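Local coordinates for protein exotoxin 6 (Staphylococcus aureus subsp. aureus Mu50, PDB 4ZYS) that is a staphylococcal superantigen-like exotoxin that probably binds host glycans and helps the bacterium evade immune defences, at residues L22-V27 with I43-Y48; Y30-K35 with Y39-V44; K58-D63 with K125-L130; L74-S79 with Y85-V90. All blocks are in the same frame, centred on the assembly; numbering follows the deposited sequence.

Contacts 1, 2 and 4 all lie within the OB-fold half of the toxin, while contact 3 bridges from that half to the beta-grasp half. Contacts 1 and 2, with centres about 13 Å apart, share I43 and V44 on strand 37-44, and V27 CG2 packs 4.0 Å from V42 CG1. Contact 4 joins the same sheet further across and meets contact 2 where I40 CG2 lies 3.8 Å from V90 CG2. Contact 3, about 16 Å from contact 4 between centres, still touches it through F61 CZ, 3.3 Å from V90 O. K25 CE and K125 CD, 3.8 Å apart, connect contacts 1 and 3.

Contact 1: residues L22-V27 with I43-Y48; sequences LERKNV and IVDNQY
D45 OD2 takes the shortest polar bond of this contact, from R24 NH2 at 2.7 Å; it is a salt bridge, but the hydrogen-bond angle of 129° makes it weak as a directed bond. The guanidinium and carboxylate planes stand 60° apart, and OD2 sits at the guanidinium edge, near its plane. The other terminal nitrogen is used within the strand: R24 NH1 donates to E23 O at 2.8 Å, which helps to fix the rotation of the group. A bend at chi2 (-67°) folds the arginine back over V44, whose CG1 lies over one guanidinium face and also meets R24 CG at 3.4 Å. That same methyl receives L22 CD1 at 3.6 Å, the leucine and valine reaching toward each other tip to tip. D45 belongs to a type I' turn from V44 to Q47, closed by Q47 N to V44 O at 2.8 Å and V44 N to Q47 O. Strand 21-24 itself pairs with strand 69-74, so side chains alone join this edge strand to the tight two-residue hairpin between strands 37-44 and 47-52, in the OB-fold domain of the toxin.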
loop_
_atom_site.group_PDB
_atom_site.type_symbol
_atom_site.label_atom_id
_atom_site.label_comp_id
_atom_site.label_asym_id
_atom_site.label_seq_id
_atom_site.Cartn_x
_atom_site.Cartn_y
_atom_site.Cartn_z
ATOM N N LEU A 22 5.516 9.347 0.005
ATOM C CA LEU A 22 5.250 10.421 -0.933
ATOM C C LEU A 22 4.008 10.040 -1.711
ATOM O O LEU A 22 4.039 9.084 -2.473
ATOM C CB LEU A 22 6.460 10.681 -1.858
ATOM C CG LEU A 22 6.284 11.766 -2.933
ATOM C CD1 LEU A 22 5.848 13.114 -2.303
ATOM C CD2 LEU A 22 7.565 11.920 -3.801
ATOM N N GLU A 23 2.886 10.717 -1.455
ATOM C CA GLU A 23 1.664 10.408 -2.174
ATOM C C GLU A 23 1.080 11.653 -2.803
ATOM O O GLU A 23 1.096 12.713 -2.191
ATOM C CB GLU A 23 0.608 9.676 -1.316
ATOM C CG GLU A 23 0.319 10.223 0.069
ATOM C CD GLU A 23 -1.003 9.749 0.648
ATOM O OE1 GLU A 23 -1.562 8.761 0.121
ATOM O OE2 GLU A 23 -1.484 10.368 1.626
ATOM N N ARG A 24 0.630 11.531 -4.059
ATOM C CA ARG A 24 0.007 12.614 -4.813
ATOM C C ARG A 24 -1.056 12.065 -5.723
ATOM O O ARG A 24 -0.881 10.995 -6.312
ATOM C CB ARG A 24 1.024 13.409 -5.655
ATOM C CG ARG A 24 1.981 14.315 -4.907
ATOM C CD ARG A 24 1.385 15.529 -4.199
ATOM N NE ARG A 24 2.447 16.313 -3.559
ATOM C CZ ARG A 24 2.979 16.039 -2.370
ATOM N NH1 ARG A 24 2.538 15.010 -1.657
ATOM N NH2 ARG A 24 3.940 16.801 -1.877
ATOM N N LYS A 25 -2.133 12.828 -5.887
ATOM C CA LYS A 25 -3.265 12.452 -6.728
ATOM C C LYS A 25 -3.362 13.303 -7.988
ATOM O O LYS A 25 -3.112 14.511 -7.942
ATOM C CB LYS A 25 -4.579 12.556 -5.932
ATOM C CG LYS A 25 -4.600 11.612 -4.724
ATOM C CD LYS A 25 -5.830 11.751 -3.867
ATOM C CE LYS A 25 -5.711 10.815 -2.685
ATOM N NZ LYS A 25 -6.932 10.777 -1.839
ATOM N N ASN A 26 -3.771 12.668 -9.105
ATOM C CA ASN A 26 -4.005 13.283 -10.415
ATOM C C ASN A 26 -2.717 13.910 -10.937
ATOM O O ASN A 26 -2.609 15.137 -11.065
ATOM C CB ASN A 26 -5.138 14.329 -10.308
ATOM C CG ASN A 26 -5.766 14.746 -11.602
ATOM O OD1 ASN A 26 -5.693 14.065 -12.635
ATOM N ND2 ASN A 26 -6.508 15.825 -11.514
ATOM N N VAL A 27 -1.712 13.064 -11.165
ATOM C CA VAL A 27 -0.411 13.532 -11.633
ATOM C C VAL A 27 -0.089 12.839 -12.956
ATOM O O VAL A 27 -0.918 12.069 -13.453
ATOM C CB VAL A 27 0.720 13.351 -10.566
ATOM C CG1 VAL A 27 0.442 14.199 -9.326
ATOM C CG2 VAL A 27 0.923 11.877 -10.188
ATOM N N ILE A 43 7.423 13.004 -11.583
ATOM C CA ILE A 43 8.025 14.152 -10.889
ATOM C C ILE A 43 6.977 14.680 -9.904
ATOM O O ILE A 43 5.850 14.965 -10.301
ATOM C CB ILE A 43 8.586 15.268 -11.820
ATOM C CG1 ILE A 43 9.954 14.845 -12.385
ATOM C CG2 ILE A 43 8.722 16.604 -11.070
ATOM C CD1 ILE A 43 10.528 15.696 -13.494
ATOM N N VAL A 44 7.324 14.719 -8.624
ATOM C CA VAL A 44 6.509 15.274 -7.533
ATOM C C VAL A 44 7.395 16.310 -6.862
ATOM O O VAL A 44 8.474 15.940 -6.449
ATOM C CB VAL A 44 5.985 14.201 -6.512
ATOM C CG1 VAL A 44 5.289 14.882 -5.332
ATOM C CG2 VAL A 44 5.046 13.183 -7.180
ATOM N N ASP A 45 6.997 17.605 -6.798
ATOM C CA ASP A 45 7.784 18.674 -6.150
ATOM C C ASP A 45 9.273 18.649 -6.547
ATOM O O ASP A 45 10.134 18.691 -5.666
ATOM C CB ASP A 45 7.676 18.566 -4.614
ATOM C CG ASP A 45 6.290 18.624 -4.032
ATOM O OD1 ASP A 45 5.443 19.381 -4.573
ATOM O OD2 ASP A 45 6.069 17.983 -2.985
ATOM N N ASN A 46 9.575 18.518 -7.856
ATOM C CA ASN A 46 10.932 18.456 -8.421
ATOM C C ASN A 46 11.763 17.225 -7.906
ATOM O O ASN A 46 12.996 17.212 -8.053
ATOM C CB ASN A 46 11.694 19.771 -8.207
ATOM C CG ASN A 46 10.868 21.015 -8.499
ATOM O OD1 ASN A 46 10.637 21.860 -7.626
ATOM N ND2 ASN A 46 10.436 21.178 -9.742
ATOM N N GLN A 47 11.065 16.200 -7.347
ATOM C CA GLN A 47 11.640 14.941 -6.865
ATOM C C GLN A 47 11.322 13.848 -7.886
ATOM O O GLN A 47 10.154 13.650 -8.240
ATOM C CB GLN A 47 11.100 14.550 -5.456
ATOM C CG GLN A 47 11.077 15.663 -4.385
ATOM C CD GLN A 47 12.400 16.370 -4.216
ATOM O OE1 GLN A 47 13.386 15.801 -3.746
ATOM N NE2 GLN A 47 12.463 17.610 -4.659
ATOM N N TYR A 48 12.340 13.158 -8.364
ATOM C CA TYR A 48 12.170 12.099 -9.337
ATOM C C TYR A 48 11.966 10.726 -8.715
ATOM O O TYR A 48 12.733 10.319 -7.836
ATOM C CB TYR A 48 13.387 12.043 -10.234
ATOM C CG TYR A 48 13.029 11.683 -11.650
ATOM C CD1 TYR A 48 12.696 12.668 -12.575
ATOM C CD2 TYR A 48 13.020 10.364 -12.071
ATOM C CE1 TYR A 48 12.359 12.348 -13.885
ATOM C CE2 TYR A 48 12.701 10.030 -13.387
ATOM C CZ TYR A 48 12.383 11.030 -14.296
ATOM O OH TYR A 48 12.063 10.742 -15.605
#

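Contact 2: residues Y30-K35 with Y39-V44; sequences YKYTEK and YIDVIV
Backbone bonds come first: Y30 pairs with D41, and Y32 with Y39, as antiparallel hydrogen-bonded pairs, each with two N-H to O bonds, such as Y32 N to Y39 O at 2.9 Å. Between them K31 and I40 form a non-hydrogen-bonded pair, where I40 CA lies 3.4 Å from Y30 O in a CA-H...O contact. The strand segments run at 146° to each other, a marked twist. Aromatic packing occupies the face bearing Y30, Y32, Y39 and D41. With chi1 at 58°, the Y32 ring is swung across to the partner strand, and Y39 CB lies over its face in a CH-pi contact, 3.9 Å from the centroid. E34 CB adds to this patch at 3.7 Å from Y39 CE2. Side-chain polar bonding follows: Y32 OH donates to D41 OD1 at 2.8 Å, on the syn side but 33° out of the carboxylate plane. Q50 also bonds that hydroxyl, and Y48 OH bonds the other carboxylate oxygen. A water links Y39 OH to E34 O. Having a hydroxyl partner on each oxygen, the D41 carboxylate is probably stabilised as an anion, and it ties this hairpin to strand 47-52.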
loop_
_atom_site.group_PDB
_atom_site.type_symbol
_atom_site.label_atom_id
_atom_site.label_comp_id
_atom_site.label_asym_id
_atom_site.label_seq_id
_atom_site.Cartn_x
_atom_site.Cartn_y
_atom_site.Cartn_z
ATOM N N TYR A 30 5.189 8.737 -16.996
ATOM C CA TYR A 30 5.560 8.230 -18.315
ATOM C C TYR A 30 5.945 6.787 -18.164
ATOM O O TYR A 30 6.927 6.471 -17.519
ATOM C CB TYR A 30 6.692 9.063 -18.952
ATOM C CG TYR A 30 6.198 10.383 -19.505
ATOM C CD1 TYR A 30 5.973 11.472 -18.667
ATOM C CD2 TYR A 30 5.911 10.533 -20.858
ATOM C CE1 TYR A 30 5.530 12.694 -19.168
ATOM C CE2 TYR A 30 5.445 11.746 -21.367
ATOM C CZ TYR A 30 5.263 12.829 -20.518
ATOM O OH TYR A 30 4.814 14.047 -20.991
ATOM N N LYS A 31 5.131 5.910 -18.718
ATOM C CA LYS A 31 5.302 4.460 -18.664
ATOM C C LYS A 31 6.233 3.988 -19.784
ATOM O O LYS A 31 6.149 4.498 -20.912
ATOM C CB LYS A 31 3.927 3.791 -18.781
ATOM C CG LYS A 31 3.896 2.343 -18.312
ATOM C CD LYS A 31 3.796 1.391 -19.467
ATOM C CE LYS A 31 3.923 -0.038 -19.043
ATOM N NZ LYS A 31 3.966 -0.927 -20.231
ATOM N N TYR A 32 7.124 3.031 -19.477
ATOM C CA TYR A 32 8.070 2.477 -20.469
ATOM C C TYR A 32 8.521 1.076 -20.057
ATOM O O TYR A 32 8.261 0.632 -18.940
ATOM C CB TYR A 32 9.307 3.400 -20.685
ATOM C CG TYR A 32 10.096 3.679 -19.417
ATOM C CD1 TYR A 32 9.713 4.692 -18.544
ATOM C CD2 TYR A 32 11.184 2.882 -19.056
ATOM C CE1 TYR A 32 10.380 4.902 -17.343
ATOM C CE2 TYR A 32 11.853 3.075 -17.846
ATOM C CZ TYR A 32 11.467 4.113 -17.009
ATOM O OH TYR A 32 12.114 4.376 -15.819
ATOM N N THR A 33 9.197 0.391 -20.977
ATOM C CA THR A 33 9.786 -0.919 -20.753
ATOM C C THR A 33 11.285 -0.775 -20.943
ATOM O O THR A 33 11.740 -0.225 -21.944
ATOM C CB THR A 33 9.173 -1.992 -21.650
ATOM O OG1 THR A 33 7.754 -1.906 -21.574
ATOM C CG2 THR A 33 9.631 -3.389 -21.267
ATOM N N GLU A 34 12.034 -1.240 -19.952
ATOM C CA GLU A 34 13.490 -1.203 -19.888
ATOM C C GLU A 34 14.003 -2.599 -19.546
ATOM O O GLU A 34 13.693 -3.115 -18.469
ATOM C CB GLU A 34 13.928 -0.174 -18.834
ATOM C CG GLU A 34 15.424 -0.045 -18.633
ATOM C CD GLU A 34 16.067 0.830 -19.679
ATOM O OE1 GLU A 34 16.007 2.071 -19.527
ATOM O OE2 GLU A 34 16.617 0.278 -20.660
ATOM N N LYS A 35 14.768 -3.208 -20.477
ATOM C CA LYS A 35 15.356 -4.554 -20.379
ATOM C C LYS A 35 14.273 -5.575 -19.957
ATOM O O LYS A 35 14.440 -6.314 -18.976
ATOM C CB LYS A 35 16.575 -4.563 -19.430
ATOM C CG LYS A 35 17.781 -3.770 -19.954
ATOM C CD LYS A 35 18.700 -3.309 -18.830
ATOM C CE LYS A 35 20.006 -2.767 -19.359
ATOM N NZ LYS A 35 21.006 -2.570 -18.275
ATOM N N TYR A 39 8.099 0.132 -16.004
ATOM C CA TYR A 39 8.308 1.256 -15.073
ATOM C C TYR A 39 7.468 2.455 -15.459
ATOM O O TYR A 39 7.102 2.589 -16.613
ATOM C CB TYR A 39 9.792 1.717 -15.063
ATOM C CG TYR A 39 10.786 0.628 -14.767
ATOM C CD1 TYR A 39 11.061 0.247 -13.460
ATOM C CD2 TYR A 39 11.471 -0.013 -15.792
ATOM C CE1 TYR A 39 11.965 -0.777 -13.179
ATOM C CE2 TYR A 39 12.405 -1.018 -15.522
ATOM C CZ TYR A 39 12.645 -1.398 -14.212
ATOM O OH TYR A 39 13.546 -2.397 -13.933
ATOM N N ILE A 40 7.231 3.354 -14.514
ATOM C CA ILE A 40 6.560 4.628 -14.717
ATOM C C ILE A 40 7.378 5.673 -13.946
ATOM O O ILE A 40 7.686 5.461 -12.771
ATOM C CB ILE A 40 5.029 4.623 -14.368
ATOM C CG1 ILE A 40 4.345 5.944 -14.732
ATOM C CG2 ILE A 40 4.711 4.232 -12.919
ATOM C CD1 ILE A 40 2.857 5.771 -15.278
ATOM N N ASP A 41 7.797 6.751 -14.644
ATOM C CA ASP A 41 8.562 7.866 -14.068
ATOM C C ASP A 41 7.615 8.992 -13.702
ATOM O O ASP A 41 6.741 9.314 -14.494
ATOM C CB ASP A 41 9.622 8.395 -15.055
ATOM C CG ASP A 41 10.857 7.548 -15.226
ATOM O OD1 ASP A 41 11.050 6.598 -14.429
ATOM O OD2 ASP A 41 11.602 7.787 -16.197
ATOM N N VAL A 42 7.778 9.582 -12.516
ATOM C CA VAL A 42 6.926 10.647 -12.024
ATOM C C VAL A 42 7.800 11.719 -11.391
ATOM O O VAL A 42 8.764 11.386 -10.685
ATOM C CB VAL A 42 5.865 10.130 -10.990
ATOM C CG1 VAL A 42 4.789 11.178 -10.712
ATOM C CG2 VAL A 42 5.201 8.834 -11.439
ATOM N N ILE A 43 7.423 13.004 -11.583
ATOM C CA ILE A 43 8.025 14.152 -10.889
ATOM C C ILE A 43 6.977 14.680 -9.904
ATOM O O ILE A 43 5.850 14.965 -10.301
ATOM C CB ILE A 43 8.586 15.268 -11.820
ATOM C CG1 ILE A 43 9.954 14.845 -12.385
ATOM C CG2 ILE A 43 8.722 16.604 -11.070
ATOM C CD1 ILE A 43 10.528 15.696 -13.494
ATOM N N VAL A 44 7.324 14.719 -8.624
ATOM C CA VAL A 44 6.509 15.274 -7.533
ATOM C C VAL A 44 7.395 16.310 -6.862
ATOM O O VAL A 44 8.474 15.940 -6.449
ATOM C CB VAL A 44 5.985 14.201 -6.512
ATOM C CG1 VAL A 44 5.289 14.882 -5.332
ATOM C CG2 VAL A 44 5.046 13.183 -7.180
HETATM O O HOH W 1 15.411 -3.130 -15.886
#

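Contact 3: residues K58-D63 with K125-L130; sequences KDKFKD and KEDISL
The two backbones stay well apart, the nearest CA atoms, those of K60 and D127, being 12.0 Å distant. Segment 58-63 is irregular loop between strands 47-52 and 64-67, whereas 127-129 is a short strand paired with 183-185 and leading directly into helix 130-145. One side-chain pair spans the gap. K60 reaches out with CG anti to its backbone nitrogen (chi1 -161°) and an extended chain beyond, while D127 comes from the opposite direction. Their ends meet in a salt bridge, K60 NZ donating to D127 OD2 at 2.8 Å through the syn lone pair; the other oxygen, OD1, is 3.5 Å from the same NZ. Near the root of the lysine, K60 CB lies over the F61 ring, 3.7 Å above its plane and toward the rim. The carboxylate has further donors: S183 OG bonds OD1, and K92 N bonds OD2, so the aspartate is held from several sides, which would probably favour its charged form. Its backbone is gripped as well, since K125 NZ donates to D127 O at 2.7 Å; that ammonium also forms a salt bridge with D70. Further along, S129 is the N-cap of helix 130-145, its OG accepting from E132 N. The contact thus links a loop of the OB-fold domain to the short strand 127-129 that leads into helix 130-145, in the two-domain architecture of staphylococcal superantigen-like toxins.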
loop_
_atom_site.group_PDB
_atom_site.type_symbol
_atom_site.label_atom_id
_atom_site.label_comp_id
_atom_site.label_asym_id
_atom_site.label_seq_id
_atom_site.Cartn_x
_atom_site.Cartn_y
_atom_site.Cartn_z
ATOM N N LYS A 58 1.277 -3.816 -14.631
ATOM C CA LYS A 58 2.105 -3.941 -15.827
ATOM C C LYS A 58 1.310 -3.625 -17.120
ATOM O O LYS A 58 1.839 -2.956 -18.021
ATOM C CB LYS A 58 2.648 -5.380 -15.889
ATOM C CG LYS A 58 3.939 -5.539 -16.656
ATOM C CD LYS A 58 4.379 -6.977 -16.681
ATOM C CE LYS A 58 5.420 -7.188 -17.744
ATOM N NZ LYS A 58 5.909 -8.592 -17.775
ATOM N N ASP A 59 0.044 -4.073 -17.191
ATOM C CA ASP A 59 -0.779 -3.891 -18.388
ATOM C C ASP A 59 -1.930 -2.872 -18.183
ATOM O O ASP A 59 -2.690 -2.613 -19.116
ATOM C CB ASP A 59 -1.317 -5.265 -18.838
ATOM C CG ASP A 59 -0.221 -6.322 -18.984
ATOM O OD1 ASP A 59 0.732 -6.091 -19.770
ATOM O OD2 ASP A 59 -0.307 -7.375 -18.294
ATOM N N LYS A 60 -2.004 -2.256 -16.991
ATOM C CA LYS A 60 -3.031 -1.271 -16.612
ATOM C C LYS A 60 -2.801 0.111 -17.251
ATOM O O LYS A 60 -3.761 0.845 -17.511
ATOM C CB LYS A 60 -3.035 -1.116 -15.082
ATOM C CG LYS A 60 -4.292 -0.505 -14.498
ATOM C CD LYS A 60 -4.311 -0.727 -12.997
ATOM C CE LYS A 60 -5.108 0.322 -12.285
ATOM N NZ LYS A 60 -5.200 0.005 -10.846
ATOM N N PHE A 61 -1.526 0.476 -17.457
ATOM C CA PHE A 61 -1.167 1.789 -17.971
ATOM C C PHE A 61 -0.649 1.687 -19.385
ATOM O O PHE A 61 0.050 0.729 -19.731
ATOM C CB PHE A 61 -0.144 2.484 -17.034
ATOM C CG PHE A 61 -0.643 2.479 -15.605
ATOM C CD1 PHE A 61 -1.597 3.402 -15.182
ATOM C CD2 PHE A 61 -0.254 1.478 -14.719
ATOM C CE1 PHE A 61 -2.143 3.332 -13.891
ATOM C CE2 PHE A 61 -0.811 1.398 -13.445
ATOM C CZ PHE A 61 -1.741 2.338 -13.032
ATOM N N LYS A 62 -1.016 2.682 -20.208
ATOM C CA LYS A 62 -0.562 2.775 -21.602
ATOM C C LYS A 62 0.907 3.244 -21.635
ATOM O O LYS A 62 1.369 3.883 -20.689
ATOM C CB LYS A 62 -1.473 3.717 -22.434
ATOM C CG LYS A 62 -1.607 5.139 -21.887
ATOM C CD LYS A 62 -1.806 6.147 -23.006
ATOM C CE LYS A 62 -2.707 7.290 -22.611
ATOM N NZ LYS A 62 -2.698 8.374 -23.635
ATOM N N ASP A 63 1.632 2.933 -22.712
ATOM C CA ASP A 63 3.004 3.396 -22.846
ATOM C C ASP A 63 2.964 4.904 -23.072
ATOM O O ASP A 63 1.999 5.433 -23.643
ATOM C CB ASP A 63 3.737 2.652 -23.980
ATOM C CG ASP A 63 4.071 1.211 -23.613
ATOM O OD1 ASP A 63 5.057 0.997 -22.848
ATOM O OD2 ASP A 63 3.350 0.292 -24.086
ATOM N N LYS A 125 -10.231 7.006 -1.995
ATOM C CA LYS A 125 -9.971 6.587 -3.356
ATOM C C LYS A 125 -10.859 5.472 -3.887
ATOM O O LYS A 125 -11.130 4.488 -3.201
ATOM C CB LYS A 125 -8.502 6.176 -3.475
ATOM C CG LYS A 125 -7.593 7.404 -3.641
ATOM C CD LYS A 125 -6.066 7.111 -3.587
ATOM C CE LYS A 125 -5.554 6.043 -4.538
ATOM N NZ LYS A 125 -5.996 6.271 -5.954
ATOM N N GLU A 126 -11.263 5.616 -5.160
ATOM C CA GLU A 126 -12.039 4.589 -5.881
ATOM C C GLU A 126 -11.142 3.404 -6.220
ATOM O O GLU A 126 -11.547 2.247 -6.142
ATOM C CB GLU A 126 -12.593 5.155 -7.187
ATOM C CG GLU A 126 -13.689 6.176 -7.028
ATOM C CD GLU A 126 -14.172 6.591 -8.399
ATOM O OE1 GLU A 126 -14.900 5.796 -9.036
ATOM O OE2 GLU A 126 -13.735 7.659 -8.882
ATOM N N ASP A 127 -9.935 3.712 -6.652
ATOM C CA ASP A 127 -8.948 2.721 -7.019
ATOM C C ASP A 127 -7.811 2.831 -5.998
ATOM O O ASP A 127 -7.019 3.750 -6.092
ATOM C CB ASP A 127 -8.486 2.982 -8.464
ATOM C CG ASP A 127 -7.635 1.867 -9.033
ATOM O OD1 ASP A 127 -7.830 0.716 -8.624
ATOM O OD2 ASP A 127 -6.764 2.157 -9.885
ATOM N N ILE A 128 -7.789 1.969 -4.975
ATOM C CA ILE A 128 -6.781 2.021 -3.914
ATOM C C ILE A 128 -5.874 0.751 -3.984
ATOM O O ILE A 128 -6.373 -0.363 -4.101
ATOM C CB ILE A 128 -7.451 2.240 -2.521
ATOM C CG1 ILE A 128 -6.397 2.499 -1.397
ATOM C CG2 ILE A 128 -8.434 1.103 -2.134
ATOM C CD1 ILE A 128 -6.918 3.318 -0.205
ATOM N N SER A 129 -4.548 0.939 -3.953
ATOM C CA SER A 129 -3.610 -0.173 -4.030
ATOM C C SER A 129 -3.466 -0.889 -2.695
ATOM O O SER A 129 -3.586 -0.269 -1.634
ATOM C CB SER A 129 -2.238 0.299 -4.503
ATOM O OG SER A 129 -1.626 1.153 -3.554
ATOM N N LEU A 130 -3.120 -2.184 -2.753
ATOM C CA LEU A 130 -2.821 -2.950 -1.567
ATOM C C LEU A 130 -1.603 -2.376 -0.897
ATOM O O LEU A 130 -1.534 -2.437 0.325
ATOM C CB LEU A 130 -2.624 -4.435 -1.890
ATOM C CG LEU A 130 -3.902 -5.200 -2.233
ATOM C CD1 LEU A 130 -3.581 -6.607 -2.580
ATOM C CD2 LEU A 130 -4.892 -5.180 -1.081
#

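Contact 4: residues L74-S79 with Y85-V90; sequences LREGDS and YSIGGV
S86 OG accepts a bond from L74 N at 3.1 Å with an angle of 162° at the hydrogen, and both residues are buried, S86 CB lying 3.3 Å from L74 O. The serine torsion (chi1 -168°) sets OG beside its own carbonyl carbon, facing the L74 backbone. Alongside, E76 N donates to Y85 O at 2.8 Å, nearly along the C=O axis. E76, bent at chi2 (-69°), completes the packed part: it crosses I87 at about a right angle, its CG 3.8 Å from I87 CD1. On the buried flank L74 and S86 also pack against K131 of helix 130-145. The looser side is filled by water. One water gives hydrogens to L74 O and to E76 OE2, each at 2.7 Å, and accepts from I87 N; E76 OE2 is further bonded by Y16 OH. A second water bridges E76 O and Y85 N. Chemically, one direct backbone bond is thus supplemented by a serine oxygen that takes the L74 N-H and by two waters bridging backbone groups that do not meet directly, the first held partly by E76 OE2.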
loop_
_atom_site.group_PDB
_atom_site.type_symbol
_atom_site.label_atom_id
_atom_site.label_comp_id
_atom_site.label_asym_id
_atom_site.label_seq_id
_atom_site.Cartn_x
_atom_site.Cartn_y
_atom_site.Cartn_z
ATOM N N LEU A 74 7.052 4.910 -1.772
ATOM C CA LEU A 74 7.901 4.522 -0.659
ATOM C C LEU A 74 9.276 4.142 -1.249
ATOM O O LEU A 74 9.373 3.233 -2.067
ATOM C CB LEU A 74 7.244 3.362 0.127
ATOM C CG LEU A 74 7.949 2.880 1.405
ATOM C CD1 LEU A 74 6.969 2.171 2.285
ATOM C CD2 LEU A 74 9.061 1.889 1.072
ATOM N N ARG A 75 10.330 4.844 -0.825
ATOM C CA ARG A 75 11.714 4.592 -1.254
ATOM C C ARG A 75 12.158 3.209 -0.863
ATOM O O ARG A 75 12.236 2.908 0.331
ATOM C CB ARG A 75 12.686 5.574 -0.589
ATOM C CG ARG A 75 13.073 6.765 -1.371
ATOM C CD ARG A 75 13.973 7.642 -0.527
ATOM N NE ARG A 75 15.412 7.326 -0.602
ATOM C CZ ARG A 75 16.255 7.825 -1.511
ATOM N NH1 ARG A 75 15.806 8.589 -2.497
ATOM N NH2 ARG A 75 17.545 7.528 -1.463
ATOM N N GLU A 76 12.456 2.366 -1.832
ATOM C CA GLU A 76 13.013 1.052 -1.504
ATOM C C GLU A 76 14.508 1.215 -1.200
ATOM O O GLU A 76 15.183 2.056 -1.821
ATOM C CB GLU A 76 12.810 0.050 -2.650
ATOM C CG GLU A 76 11.366 -0.390 -2.851
ATOM C CD GLU A 76 10.748 -1.253 -1.768
ATOM O OE1 GLU A 76 11.411 -2.204 -1.296
ATOM O OE2 GLU A 76 9.558 -1.032 -1.459
ATOM N N GLY A 77 14.989 0.457 -0.220
ATOM C CA GLY A 77 16.395 0.459 0.180
ATOM C C GLY A 77 16.896 1.644 0.976
ATOM O O GLY A 77 16.153 2.578 1.292
ATOM N N ASP A 78 18.175 1.591 1.322
ATOM C CA ASP A 78 18.834 2.633 2.095
ATOM C C ASP A 78 20.024 3.096 1.289
ATOM O O ASP A 78 21.051 2.417 1.261
ATOM C CB ASP A 78 19.204 2.104 3.498
ATOM C CG ASP A 78 18.001 1.567 4.275
ATOM O OD1 ASP A 78 16.972 2.301 4.380
ATOM O OD2 ASP A 78 18.074 0.413 4.763
ATOM N N SER A 79 19.838 4.194 0.540
ATOM C CA SER A 79 20.832 4.721 -0.393
ATOM C C SER A 79 20.913 6.236 -0.438
ATOM O O SER A 79 19.989 6.924 -0.026
ATOM C CB SER A 79 20.545 4.217 -1.801
ATOM O OG SER A 79 19.387 4.782 -2.398
ATOM N N TYR A 85 13.211 4.887 -5.889
ATOM C CA TYR A 85 12.835 3.655 -6.563
ATOM C C TYR A 85 11.745 3.025 -5.717
ATOM O O TYR A 85 11.994 2.641 -4.589
ATOM C CB TYR A 85 14.063 2.738 -6.793
ATOM C CG TYR A 85 15.104 3.364 -7.700
ATOM C CD1 TYR A 85 14.898 3.452 -9.072
ATOM C CD2 TYR A 85 16.270 3.919 -7.181
ATOM C CE1 TYR A 85 15.823 4.077 -9.904
ATOM C CE2 TYR A 85 17.195 4.557 -8.003
ATOM C CZ TYR A 85 16.971 4.624 -9.367
ATOM O OH TYR A 85 17.896 5.183 -10.212
ATOM N N SER A 86 10.532 3.005 -6.232
ATOM C CA SER A 86 9.386 2.486 -5.523
ATOM C C SER A 86 8.745 1.357 -6.330
ATOM O O SER A 86 9.057 1.204 -7.507
ATOM C CB SER A 86 8.400 3.613 -5.228
ATOM O OG SER A 86 7.406 3.194 -4.304
ATOM N N ILE A 87 7.913 0.513 -5.675
ATOM C CA ILE A 87 7.252 -0.622 -6.328
ATOM C C ILE A 87 5.748 -0.496 -6.164
ATOM O O ILE A 87 5.289 -0.405 -5.027
ATOM C CB ILE A 87 7.769 -1.978 -5.740
ATOM C CG1 ILE A 87 9.311 -2.068 -5.835
ATOM C CG2 ILE A 87 7.071 -3.179 -6.416
ATOM C CD1 ILE A 87 9.937 -3.151 -5.005
ATOM N N GLY A 88 5.006 -0.565 -7.277
ATOM C CA GLY A 88 3.545 -0.490 -7.298
ATOM C C GLY A 88 2.998 0.840 -6.822
ATOM O O GLY A 88 3.617 1.889 -7.037
ATOM N N GLY A 89 1.842 0.786 -6.175
ATOM C CA GLY A 89 1.150 1.955 -5.637
ATOM C C GLY A 89 0.708 2.986 -6.655
ATOM O O GLY A 89 0.523 4.161 -6.300
ATOM N N VAL A 90 0.564 2.558 -7.935
ATOM C CA VAL A 90 0.113 3.417 -9.039
ATOM C C VAL A 90 -1.277 2.975 -9.385
ATOM O O VAL A 90 -1.509 1.813 -9.733
ATOM C CB VAL A 90 1.050 3.477 -10.281
ATOM C CG1 VAL A 90 0.581 4.564 -11.257
ATOM C CG2 VAL A 90 2.503 3.744 -9.849
HETATM O O HOH W 2 8.278 0.905 -2.802
HETATM O O HOH W 3 14.781 4.617 -3.384
#